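Local coordinates for protein C alpha-dehydrogenase (Sphingobium sp. SYK-6, PDB 4YAG) that acts as an NAD-dependent C alpha-dehydrogenase early in the bacterial pathway that cleaves the beta-aryl ether bonds of lignin, at residues 1-6 and 23-28; 97-102 and 213-218; 118-123 and 166-171. All coordinates share one frame; numbering follows the deposited sequence.

Contact 1: residues 1-6 and 23-28; sequences MDIAGT and QRLLAN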
ATOM      1  N   MET A   1      18.804  12.329 -15.897  1.00 39.46           N
ATOM      2  CA  MET A   1      19.759  11.743 -16.884  1.00 39.76           C
ATOM      3  C   MET A   1      19.415  12.069 -18.323  1.00 36.00           C
ATOM      4  O   MET A   1      18.304  12.475 -18.641  1.00 40.37           O
ATOM      5  CB  MET A   1      19.693  10.232 -16.799  1.00 37.57           C
ATOM      6  CG  MET A   1      18.379   9.717 -17.308  1.00 32.73           C
ATOM      7  SD  MET A   1      18.339   7.949 -17.350  1.00 29.28           S
ATOM      8  CE  MET A   1      19.392   7.520 -18.747  1.00 36.75           C
ATOM      9  N   ASP A   2      20.368  11.787 -19.201  1.00 26.26           N
ATOM     10  CA  ASP A   2      20.217  11.919 -20.640  1.00 25.46           C
ATOM     11  C   ASP A   2      19.482  10.755 -21.377  1.00 32.78           C
ATOM     12  O   ASP A   2      19.835   9.590 -21.218  1.00 30.00           O
ATOM     13  CB  ASP A   2      21.608  12.062 -21.225  1.00 36.28           C
ATOM     14  CG  ASP A   2      21.586  12.378 -22.678  1.00 30.61           C
ATOM     15  OD1 ASP A   2      20.579  12.945 -23.150  1.00 41.71           O
ATOM     16  OD2 ASP A   2      22.582  12.062 -23.354  1.00 47.64           O
ATOM     17  N   ILE A   3      18.530  11.094 -22.250  1.00 27.66           N
ATOM     18  CA  ILE A   3      17.646  10.095 -22.877  1.00 21.40           C
ATOM     19  C   ILE A   3      18.127   9.525 -24.227  1.00 23.18           C
ATOM     20  O   ILE A   3      17.769   8.414 -24.592  1.00 21.57           O
ATOM     21  CB  ILE A   3      16.220  10.683 -23.060  1.00 21.25           C
ATOM     22  CG1 ILE A   3      15.614  11.034 -21.697  1.00 19.49           C
ATOM     23  CG2 ILE A   3      15.311   9.711 -23.827  1.00 16.81           C
ATOM     24  CD1 ILE A   3      14.349  11.885 -21.769  1.00 20.61           C
ATOM     25  N   ALA A   4      18.925  10.266 -24.994  1.00 22.69           N
ATOM     26  CA  ALA A   4      19.288   9.811 -26.326  1.00 29.65           C
ATOM     27  C   ALA A   4      20.043   8.474 -26.301  1.00 23.47           C
ATOM     28  O   ALA A   4      20.975   8.308 -25.539  1.00 29.76           O
ATOM     29  CB  ALA A   4      20.123  10.880 -27.044  1.00 37.23           C
ATOM     30  N   GLY A   5      19.636   7.545 -27.160  1.00 26.75           N
ATOM     31  CA  GLY A   5      20.307   6.259 -27.279  1.00 22.13           C
ATOM     32  C   GLY A   5      19.936   5.244 -26.198  1.00 24.27           C
ATOM     33  O   GLY A   5      20.342   4.091 -26.310  1.00 28.94           O
ATOM     34  N   THR A   6      19.173   5.651 -25.175  1.00 17.06           N
ATOM     35  CA  THR A   6      18.794   4.727 -24.103  1.00 19.59           C
ATOM     36  C   THR A   6      17.712   3.801 -24.589  1.00 16.21           C
ATOM     37  O   THR A   6      17.143   4.001 -25.671  1.00 15.38           O
ATOM     38  CB  THR A   6      18.199   5.417 -22.852  1.00 17.39           C
ATOM     39  OG1 THR A   6      17.004   6.126 -23.210  1.00 17.15           O
ATOM     40  CG2 THR A   6      19.204   6.354 -22.196  1.00 23.92           C
ATOM     41  N   GLN A  23       5.808   7.837 -26.853  1.00 12.54           N
ATOM     42  CA  GLN A  23       5.989   8.739 -27.972  1.00 13.22           C
ATOM     43  C   GLN A  23       7.018   9.818 -27.670  1.00 13.21           C
ATOM     44  O   GLN A  23       7.845  10.150 -28.507  1.00 14.02           O
ATOM     45  CB  GLN A  23       4.673   9.413 -28.339  1.00 14.63           C
ATOM     46  CG  GLN A  23       3.661   8.512 -29.003  1.00 16.17           C
ATOM     47  CD  GLN A  23       2.293   9.162 -29.028  1.00 15.62           C
ATOM     48  OE1 GLN A  23       1.429   8.877 -28.174  1.00 21.46           O
ATOM     49  NE2 GLN A  23       2.103  10.070 -29.943  1.00 15.56           N
ATOM     50  N   ARG A  24       6.949  10.391 -26.479  1.00 12.84           N
ATOM     51  CA  ARG A  24       7.871  11.475 -26.160  1.00 12.92           C
ATOM     52  C   ARG A  24       9.283  10.977 -25.834  1.00 13.22           C
ATOM     53  O   ARG A  24      10.255  11.655 -26.159  1.00 14.20           O
ATOM     54  CB  ARG A  24       7.297  12.363 -25.052  1.00 12.68           C
ATOM     55  CG  ARG A  24       5.932  12.969 -25.408  1.00 13.24           C
ATOM     56  CD  ARG A  24       5.886  13.574 -26.808  1.00 17.41           C
ATOM     57  NE  ARG A  24       6.924  14.574 -26.966  1.00 15.91           N
ATOM     58  CZ  ARG A  24       7.438  14.974 -28.126  1.00 18.02           C
ATOM     59  NH1 ARG A  24       7.021  14.461 -29.281  1.00 21.72           N
ATOM     60  NH2 ARG A  24       8.392  15.893 -28.125  1.00 23.64           N
ATOM     61  N   LEU A  25       9.419   9.804 -25.226  1.00 12.58           N
ATOM     62  CA  LEU A  25      10.754   9.244 -25.059  1.00 12.86           C
ATOM     63  C   LEU A  25      11.407   8.925 -26.417  1.00 12.94           C
ATOM     64  O   LEU A  25      12.578   9.230 -26.610  1.00 14.55           O
ATOM     65  CB  LEU A  25      10.739   8.019 -24.140  1.00 11.60           C
ATOM     66  CG  LEU A  25      10.402   8.284 -22.672  1.00 13.05           C
ATOM     67  CD1 LEU A  25      10.398   6.984 -21.873  1.00 12.64           C
ATOM     68  CD2 LEU A  25      11.391   9.278 -22.047  1.00 17.02           C
ATOM     69  N   LEU A  26      10.659   8.320 -27.344  1.00 13.13           N
ATOM     70  CA  LEU A  26      11.173   8.060 -28.678  1.00 13.85           C
ATOM     71  C   LEU A  26      11.603   9.373 -29.339  1.00 15.85           C
ATOM     72  O   LEU A  26      12.673   9.453 -29.977  1.00 17.49           O
ATOM     73  CB  LEU A  26      10.117   7.352 -29.537  1.00 17.46           C
ATOM     74  CG  LEU A  26      10.602   6.946 -30.935  1.00 20.80           C
ATOM     75  CD1 LEU A  26      11.304   5.613 -30.865  1.00 22.01           C
ATOM     76  CD2 LEU A  26       9.441   6.878 -31.903  1.00 33.78           C
ATOM     77  N   ALA A  27      10.760  10.402 -29.225  1.00 15.30           N
ATOM     78  CA  ALA A  27      11.066  11.710 -29.798  1.00 15.63           C
ATOM     79  C   ALA A  27      12.368  12.281 -29.262  1.00 19.56           C
ATOM     80  O   ALA A  27      13.076  13.007 -29.964  1.00 21.01           O
ATOM     81  CB  ALA A  27       9.925  12.697 -29.549  1.00 17.03           C
ATOM     82  N   ASN A  28      12.679  11.945 -28.020  1.00 16.29           N
ATOM     83  CA  ASN A  28      13.923  12.358 -27.390  1.00 17.26           C
ATOM     84  C   ASN A  28      15.063  11.335 -27.506  1.00 19.54           C
ATOM     85  O   ASN A  28      16.046  11.432 -26.771  1.00 21.03           O
ATOM     86  CB  ASN A  28      13.658  12.697 -25.928  1.00 17.60           C
ATOM     87  CG  ASN A  28      12.984  14.032 -25.761  1.00 17.71           C
ATOM     88  OD1 ASN A  28      13.656  15.062 -25.623  1.00 23.43           O
ATOM     89  ND2 ASN A  28      11.659  14.042 -25.796  1.00 15.90           N
TER
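Ile3 drives its branched side chain against the end of helix 16-27, and nearly all the close packing here is its work. Its methyl CG2 meets two backbone oxygens, coming within 3.5 Å of Asn28 O and farther from Leu25 O. The longer branch diverges from it, and Ile3 CD1 lies 4.0 Å from Leu25 CD2, the Ile3 chain roughly perpendicular to that of Leu25. With chi1 at -62°, Ile3 holds CG2 anti to its own backbone N and CG1 beside that N, so a single residue covers both the backbone of the helix end and its apolar side. Leu25, also buried, is covered further by Ile242 of helix 231-244.

Within the first beta-alpha-beta unit of the Rossmann fold, this joins the lead-in to strand 7-11 to the C-terminal end of helix 16-27, just before the chain turns into strand 31-36. The glycine-rich cofactor loop lies at the far end of the helix, and NADH is about 14 Å from the side chain of Leu25.

Ile3 and Thr6, both buried, are the ends of a type II turn: Thr6 N closes it on Ile3 O, and Thr6 OG1 adds a second bond to that oxygen, 2.8 Å. Toward solvent the fit slackens. Exposed Gly5 readily takes the positive phi of 79°. Ala4, small, touches Asn28 O lightly, its backbone N at 3.6 Å without a hydrogen bond and its CB farther off. Asn28 folds its amide back, and ND2 gives Arg24 O a nearly straight 2.8 Å bond. The backbone N of Asn28 reaches that same oxygen from the opposite face of its plane.

Contact 2: residues 97-102 and 213-218; sequences SGPFKD and AETEQQ
The flat peptide group between Ser97 and Gly98 and the puckered ring of Pro99 are the pieces that Thr215 touches. Its methyl CG2 lies beyond Ser97 O, 3.2 Å from it and tilted out of the peptide plane. Thr215 OG1 meets the pyrrolidine ring at its CD edge, 3.4 Å from Pro99 CD; it is nearly in the plane of Pro99 N, CA and CD, so it meets the edge and not a face. In this short-chain dehydrogenase Rossmann fold, segment 97-102 belongs to the loop that follows strand 87-90, and helix 213-219 to the region after strand 181-187, which in the family commonly closes over the substrate site. The contact thus joins a loop to a short helix, probably beside the entrance to the active site.

Thr215 suits its place because its short forked side chain offers two different ends. At chi1 -64° the methyl stands anti to the backbone N and the hydroxyl beside it, which sets CG2 against the oxygen of Ser97 and OG1 along the proline. The side chains of Pro99 and Thr215 lie alongside, pointing opposite ways. Gly98 takes a fully extended shape, phi 165°, easily reached only by glycine, and its bare CA lets Thr215 CG2 approach to 3.9 Å. No hydrogen bond crosses here.

Farther out, Glu216 is bridged to Arg202, and Lys101 to Glu178 of the second subunit. On the inner side Ser97 packs on Tyr158, an NADH-binding residue, and its OG is hydrogen-bonded to Asp95 OD1.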
ATOM      1  N   SER A  97     -12.435  -0.159  -8.909  1.00 13.77           N
ATOM      2  CA  SER A  97     -13.432   0.535  -8.095  1.00 13.24           C
ATOM      3  C   SER A  97     -14.809  -0.081  -8.202  1.00 16.72           C
ATOM      4  O   SER A  97     -15.150  -0.759  -9.185  1.00 18.25           O
ATOM      5  CB  SER A  97     -13.489   2.012  -8.476  1.00 14.79           C
ATOM      6  OG  SER A  97     -12.232   2.644  -8.231  1.00 17.95           O
ATOM      7  N   GLY A  98     -15.621   0.180  -7.184  1.00 15.74           N
ATOM      8  CA  GLY A  98     -16.991  -0.284  -7.163  1.00 14.70           C
ATOM      9  C   GLY A  98     -17.532  -0.156  -5.761  1.00 11.40           C
ATOM     10  O   GLY A  98     -16.795   0.183  -4.816  1.00 13.86           O
ATOM     11  N   PRO A  99     -18.818  -0.471  -5.600  1.00 14.88           N
ATOM     12  CA  PRO A  99     -19.435  -0.347  -4.277  1.00 14.52           C
ATOM     13  C   PRO A  99     -18.660  -1.172  -3.247  1.00 14.65           C
ATOM     14  O   PRO A  99     -18.397  -2.357  -3.452  1.00 15.14           O
ATOM     15  CB  PRO A  99     -20.840  -0.899  -4.508  1.00 14.51           C
ATOM     16  CG  PRO A  99     -21.096  -0.667  -5.960  1.00 18.71           C
ATOM     17  CD  PRO A  99     -19.776  -0.916  -6.618  1.00 15.67           C
ATOM     18  N   PHE A 100     -18.282  -0.559  -2.124  1.00 12.36           N
ATOM     19  CA  PHE A 100     -17.302  -1.190  -1.246  1.00 12.93           C
ATOM     20  C   PHE A 100     -17.811  -2.519  -0.692  1.00 14.60           C
ATOM     21  O   PHE A 100     -17.056  -3.471  -0.549  1.00 14.81           O
ATOM     22  CB  PHE A 100     -16.937  -0.270  -0.078  1.00 13.63           C
ATOM     23  CG  PHE A 100     -15.885  -0.842   0.834  1.00 14.39           C
ATOM     24  CD1 PHE A 100     -14.561  -0.718   0.534  1.00 17.81           C
ATOM     25  CD2 PHE A 100     -16.231  -1.525   1.981  1.00 15.50           C
ATOM     26  CE1 PHE A 100     -13.584  -1.251   1.360  1.00 27.05           C
ATOM     27  CE2 PHE A 100     -15.271  -2.059   2.805  1.00 15.70           C
ATOM     28  CZ  PHE A 100     -13.949  -1.930   2.499  1.00 20.69           C
ATOM     29  N   LYS A 101     -19.097  -2.583  -0.377  1.00 14.68           N
ATOM     30  CA  LYS A 101     -19.648  -3.799   0.210  1.00 16.54           C
ATOM     31  C   LYS A 101     -19.729  -4.944  -0.798  1.00 16.39           C
ATOM     32  O   LYS A 101     -19.957  -6.097  -0.414  1.00 19.78           O
ATOM     33  CB  LYS A 101     -21.010  -3.517   0.824  1.00 16.73           C
ATOM     34  CG  LYS A 101     -20.976  -2.464   1.922  1.00 15.79           C
ATOM     35  CD  LYS A 101     -22.311  -2.323   2.623  1.00 17.93           C
ATOM     36  CE  LYS A 101     -23.416  -1.853   1.706  1.00 18.61           C
ATOM     37  NZ  LYS A 101     -23.195  -0.463   1.187  1.00 21.11           N
ATOM     38  N   ASP A 102     -19.549  -4.633  -2.071  1.00 16.29           N
ATOM     39  CA  ASP A 102     -19.606  -5.647  -3.134  1.00 20.23           C
ATOM     40  C   ASP A 102     -18.208  -6.239  -3.378  1.00 16.87           C
ATOM     41  O   ASP A 102     -18.078  -7.338  -3.907  1.00 16.96           O
ATOM     42  CB  ASP A 102     -20.101  -5.055  -4.456  1.00 21.42           C
ATOM     43  CG  ASP A 102     -21.593  -4.765  -4.474  1.00 28.26           C
ATOM     44  OD1 ASP A 102     -22.301  -5.204  -3.557  1.00 28.67           O
ATOM     45  OD2 ASP A 102     -22.042  -4.101  -5.432  1.00 36.15           O
ATOM     46  N   ALA A 213     -18.137  -7.222 -11.407  1.00 21.77           N
ATOM     47  CA  ALA A 213     -18.315  -7.368 -12.848  1.00 21.61           C
ATOM     48  C   ALA A 213     -19.301  -6.332 -13.382  1.00 22.51           C
ATOM     49  O   ALA A 213     -19.093  -5.771 -14.456  1.00 21.18           O
ATOM     50  CB  ALA A 213     -18.778  -8.764 -13.190  1.00 23.35           C
ATOM     51  N   GLU A 214     -20.372  -6.077 -12.636  1.00 24.93           N
ATOM     52  CA  GLU A 214     -21.385  -5.130 -13.088  1.00 24.86           C
ATOM     53  C   GLU A 214     -20.788  -3.732 -13.190  1.00 21.95           C
ATOM     54  O   GLU A 214     -21.053  -2.997 -14.155  1.00 22.07           O
ATOM     55  CB  GLU A 214     -22.607  -5.137 -12.158  1.00 31.89           C
ATOM     56  CG  GLU A 214     -23.700  -4.164 -12.576  1.00 40.55           C
ATOM     57  CD  GLU A 214     -24.936  -4.228 -11.676  1.00 55.42           C
ATOM     58  OE1 GLU A 214     -25.018  -5.136 -10.812  1.00 52.93           O
ATOM     59  OE2 GLU A 214     -25.825  -3.360 -11.839  1.00 57.15           O
ATOM     60  N   THR A 215     -19.959  -3.373 -12.218  1.00 20.70           N
ATOM     61  CA  THR A 215     -19.308  -2.075 -12.230  1.00 16.97           C
ATOM     62  C   THR A 215     -18.376  -1.962 -13.431  1.00 20.09           C
ATOM     63  O   THR A 215     -18.334  -0.929 -14.096  1.00 18.87           O
ATOM     64  CB  THR A 215     -18.547  -1.817 -10.922  1.00 18.96           C
ATOM     65  OG1 THR A 215     -19.502  -1.759  -9.849  1.00 23.88           O
ATOM     66  CG2 THR A 215     -17.804  -0.510 -10.989  1.00 20.22           C
ATOM     67  N   GLU A 216     -17.633  -3.028 -13.708  1.00 20.30           N
ATOM     68  CA  GLU A 216     -16.711  -3.026 -14.844  1.00 19.16           C
ATOM     69  C   GLU A 216     -17.449  -2.887 -16.164  1.00 18.50           C
ATOM     70  O   GLU A 216     -16.966  -2.227 -17.102  1.00 19.05           O
ATOM     71  CB  GLU A 216     -15.876  -4.313 -14.848  1.00 20.40           C
ATOM     72  CG  GLU A 216     -14.874  -4.385 -13.719  1.00 18.60           C
ATOM     73  CD  GLU A 216     -14.092  -5.682 -13.694  1.00 20.65           C
ATOM     74  OE1 GLU A 216     -14.629  -6.706 -14.156  1.00 19.52           O
ATOM     75  OE2 GLU A 216     -12.922  -5.669 -13.231  1.00 20.66           O
ATOM     76  N   GLN A 217     -18.615  -3.510 -16.267  1.00 16.91           N
ATOM     77  CA  GLN A 217     -19.382  -3.410 -17.512  1.00 17.81           C
ATOM     78  C   GLN A 217     -19.920  -1.991 -17.704  1.00 23.16           C
ATOM     79  O   GLN A 217     -19.987  -1.504 -18.828  1.00 24.78           O
ATOM     80  CB  GLN A 217     -20.501  -4.435 -17.535  1.00 24.62           C
ATOM     81  CG  GLN A 217     -19.996  -5.860 -17.626  1.00 33.58           C
ATOM     82  CD  GLN A 217     -21.053  -6.868 -17.220  1.00 47.41           C
ATOM     83  OE1 GLN A 217     -22.243  -6.554 -17.195  1.00 55.23           O
ATOM     84  NE2 GLN A 217     -20.621  -8.082 -16.884  1.00 45.69           N
ATOM     85  N   GLN A 218     -20.263  -1.305 -16.613  1.00 19.49           N
ATOM     86  CA  GLN A 218     -20.728   0.076 -16.734  1.00 22.22           C
ATOM     87  C   GLN A 218     -19.537   0.950 -17.116  1.00 20.90           C
ATOM     88  O   GLN A 218     -19.646   1.813 -17.990  1.00 22.59           O
ATOM     89  CB  GLN A 218     -21.331   0.588 -15.423  1.00 28.50           C
ATOM     90  CG  GLN A 218     -22.724   0.093 -15.109  1.00 39.94           C
ATOM     91  CD  GLN A 218     -23.192   0.516 -13.721  1.00 45.42           C
ATOM     92  OE1 GLN A 218     -22.379   0.834 -12.844  1.00 55.20           O
ATOM     93  NE2 GLN A 218     -24.510   0.520 -13.515  1.00 46.23           N
TER

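Contact 3: residues 118-123 and 166-171; sequences GPINGI and ITLTET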
ATOM      1  N   GLY A 118       2.736  -4.701  -9.304  1.00  9.69           N
ATOM      2  CA  GLY A 118       3.283  -4.501 -10.646  1.00 10.09           C
ATOM      3  C   GLY A 118       4.568  -3.675 -10.579  1.00  9.60           C
ATOM      4  O   GLY A 118       5.622  -4.115 -11.063  1.00 11.00           O
ATOM      5  N   PRO A 119       4.518  -2.487  -9.955  1.00  9.43           N
ATOM      6  CA  PRO A 119       5.744  -1.687  -9.827  1.00  9.42           C
ATOM      7  C   PRO A 119       6.820  -2.373  -9.000  1.00 10.56           C
ATOM      8  O   PRO A 119       7.986  -2.283  -9.324  1.00  9.53           O
ATOM      9  CB  PRO A 119       5.268  -0.386  -9.164  1.00 11.34           C
ATOM     10  CG  PRO A 119       3.820  -0.280  -9.587  1.00 14.30           C
ATOM     11  CD  PRO A 119       3.311  -1.697  -9.659  1.00  9.90           C
ATOM     12  N   ILE A 120       6.444  -3.046  -7.918  1.00 10.17           N
ATOM     13  CA  ILE A 120       7.436  -3.753  -7.142  1.00  9.82           C
ATOM     14  C   ILE A 120       8.122  -4.826  -7.985  1.00  9.77           C
ATOM     15  O   ILE A 120       9.355  -4.942  -7.967  1.00  9.66           O
ATOM     16  CB  ILE A 120       6.816  -4.359  -5.845  1.00  9.65           C
ATOM     17  CG1 ILE A 120       6.391  -3.229  -4.903  1.00 11.40           C
ATOM     18  CG2 ILE A 120       7.799  -5.312  -5.204  1.00 10.61           C
ATOM     19  CD1 ILE A 120       5.454  -3.658  -3.782  1.00 10.80           C
ATOM     20  N   ASN A 121       7.334  -5.586  -8.760  1.00 10.13           N
ATOM     21  CA  ASN A 121       7.915  -6.642  -9.605  1.00  9.82           C
ATOM     22  C   ASN A 121       8.855  -6.037 -10.645  1.00  8.50           C
ATOM     23  O   ASN A 121       9.899  -6.592 -10.974  1.00 10.13           O
ATOM     24  CB  ASN A 121       6.817  -7.431 -10.324  1.00 10.19           C
ATOM     25  CG  ASN A 121       6.044  -8.361  -9.404  1.00  9.89           C
ATOM     26  OD1 ASN A 121       6.457  -8.635  -8.257  1.00 11.84           O
ATOM     27  ND2 ASN A 121       4.932  -8.894  -9.916  1.00 10.77           N
ATOM     28  N   GLY A 122       8.475  -4.885 -11.169  1.00 10.50           N
ATOM     29  CA  GLY A 122       9.360  -4.178 -12.090  1.00  9.35           C
ATOM     30  C   GLY A 122      10.682  -3.799 -11.456  1.00 10.52           C
ATOM     31  O   GLY A 122      11.760  -4.025 -12.014  1.00 10.59           O
ATOM     32  N   ILE A 123      10.618  -3.233 -10.256  1.00  8.81           N
ATOM     33  CA  ILE A 123      11.834  -2.888  -9.552  1.00  9.09           C
ATOM     34  C   ILE A 123      12.684  -4.138  -9.293  1.00 10.05           C
ATOM     35  O   ILE A 123      13.903  -4.153  -9.494  1.00 10.95           O
ATOM     36  CB  ILE A 123      11.484  -2.152  -8.237  1.00 11.48           C
ATOM     37  CG1 ILE A 123      10.900  -0.774  -8.559  1.00 12.11           C
ATOM     38  CG2 ILE A 123      12.707  -2.011  -7.348  1.00 12.54           C
ATOM     39  CD1 ILE A 123      10.045  -0.169  -7.432  1.00 14.62           C
ATOM     40  N   ILE A 166       3.282   5.873  -4.112  1.00  9.55           N
ATOM     41  CA  ILE A 166       3.945   7.126  -3.832  1.00  9.76           C
ATOM     42  C   ILE A 166       5.050   6.901  -2.777  1.00 10.72           C
ATOM     43  O   ILE A 166       6.193   7.300  -2.954  1.00 10.71           O
ATOM     44  CB  ILE A 166       2.937   8.192  -3.359  1.00 10.19           C
ATOM     45  CG1 ILE A 166       1.941   8.524  -4.483  1.00  9.62           C
ATOM     46  CG2 ILE A 166       3.682   9.422  -2.879  1.00 12.32           C
ATOM     47  CD1 ILE A 166       0.751   9.364  -4.020  1.00 11.28           C
ATOM     48  N   THR A 167       4.690   6.250  -1.669  1.00  9.10           N
ATOM     49  CA  THR A 167       5.645   6.007  -0.586  1.00 10.05           C
ATOM     50  C   THR A 167       6.777   5.088  -1.050  1.00 10.12           C
ATOM     51  O   THR A 167       7.933   5.308  -0.720  1.00 10.82           O
ATOM     52  CB  THR A 167       4.916   5.426   0.618  1.00 11.94           C
ATOM     53  OG1 THR A 167       3.945   6.388   1.052  1.00 12.73           O
ATOM     54  CG2 THR A 167       5.875   5.109   1.770  1.00 10.65           C
ATOM     55  N   LEU A 168       6.430   4.046  -1.798  1.00 10.23           N
ATOM     56  CA  LEU A 168       7.434   3.148  -2.371  1.00 10.70           C
ATOM     57  C   LEU A 168       8.497   3.953  -3.100  1.00 10.47           C
ATOM     58  O   LEU A 168       9.703   3.743  -2.930  1.00 11.40           O
ATOM     59  CB  LEU A 168       6.737   2.172  -3.319  1.00 10.54           C
ATOM     60  CG  LEU A 168       7.636   1.314  -4.220  1.00 13.80           C
ATOM     61  CD1 LEU A 168       8.434   0.335  -3.358  1.00 14.95           C
ATOM     62  CD2 LEU A 168       6.832   0.596  -5.272  1.00 13.06           C
ATOM     63  N   THR A 169       8.046   4.874  -3.936  1.00  9.18           N
ATOM     64  CA  THR A 169       8.961   5.627  -4.782  1.00  8.75           C
ATOM     65  C   THR A 169       9.859   6.514  -3.927  1.00 10.99           C
ATOM     66  O   THR A 169      11.070   6.605  -4.137  1.00 11.32           O
ATOM     67  CB  THR A 169       8.211   6.469  -5.814  1.00  9.92           C
ATOM     68  OG1 THR A 169       7.294   5.646  -6.539  1.00 10.42           O
ATOM     69  CG2 THR A 169       9.190   7.104  -6.779  1.00 11.07           C
ATOM     70  N   GLU A 170       9.280   7.173  -2.929  1.00  9.52           N
ATOM     71  CA  GLU A 170      10.058   8.008  -2.039  1.00  9.81           C
ATOM     72  C   GLU A 170      11.141   7.196  -1.312  1.00 11.28           C
ATOM     73  O   GLU A 170      12.303   7.613  -1.180  1.00 13.38           O
ATOM     74  CB  GLU A 170       9.140   8.619  -0.970  1.00 11.65           C
ATOM     75  CG  GLU A 170       8.131   9.600  -1.488  1.00 13.20           C
ATOM     76  CD  GLU A 170       7.095   9.998  -0.428  1.00 16.86           C
ATOM     77  OE1 GLU A 170       6.992   9.307   0.613  1.00 16.00           O
ATOM     78  OE2 GLU A 170       6.391  11.013  -0.646  1.00 14.82           O
ATOM     79  N   THR A 171      10.762   6.024  -0.836  1.00  9.87           N
ATOM     80  CA  THR A 171      11.675   5.258  -0.007  1.00 11.83           C
ATOM     81  C   THR A 171      12.815   4.647  -0.791  1.00 11.05           C
ATOM     82  O   THR A 171      13.924   4.532  -0.258  1.00 13.02           O
ATOM     83  CB  THR A 171      10.933   4.162   0.790  1.00 14.98           C
ATOM     84  OG1 THR A 171      10.411   3.154  -0.102  1.00 17.32           O
ATOM     85  CG2 THR A 171       9.832   4.793   1.618  1.00 13.57           C
TER
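Leu168 points from helix 156-177 straight at helix 105-133, and one of its methyls, CD2, makes every close contact with the three side chains there. These are the two long helices that pack on the same face of the Rossmann sheet and, as in other short-chain dehydrogenases, pair with their copies in the second subunit. Their segments run nearly parallel, at 24°, with the axes 11.3 Å apart. That spacing is wide for helix packing, and large aliphatic side chains suit it by reaching across.

The three partners meet CD2 in different ways. Ile123 and Leu168 approach tip to tip, Ile123 CD1 lying 3.9 Å from Leu168 CD2. Ile120 is passed at a slant, its CG1 rather than its end coming to 3.9 Å from the same methyl. Pro119 adds the side of its ring, with CB at 4.3 Å from Leu168 CD2. With CG anti to the backbone N (chi1 169°), the branch of Leu168 extends toward helix 105-133 and brings CD2 among Pro119, Ile120 and Ile123. Pro119 has no N-H to give to the preceding turn, and helix 105-133 is kinked there.

All four residues are buried, and the contact is wholly apolar. Trp108 of the second subunit also packs on Leu168, so this leucine serves both the chain's interior and the dimer. Toward the sheet, Pro119 and Ile123 rest on Asn90. The side chain of Pro119 is about 7 Å from the bound NADH. One turn on from Leu168, Thr171 OG1 bonds back to Leu168 O at 3.0 Å, approaching from above the carbonyl plane.

How the contacts relate
Contact 3 is the core member: all its touching residues are buried, and aliphatic groups alone meet between two long helices. Contacts 1 and 2 are partly buried and lie on opposite sides of the chain's centre, their centres 39 Å apart. In both, a side-chain methyl lies against a backbone oxygen. Contact 1 belongs to the first beta-alpha-beta unit and has no neighbour from the other chain, whereas contacts 2 and 3 both reach the second subunit. Helix 105-133 of contact 3 follows shortly after the 97-102 loop, and helix 156-177, the other helix of contact 3, also borders contact 2.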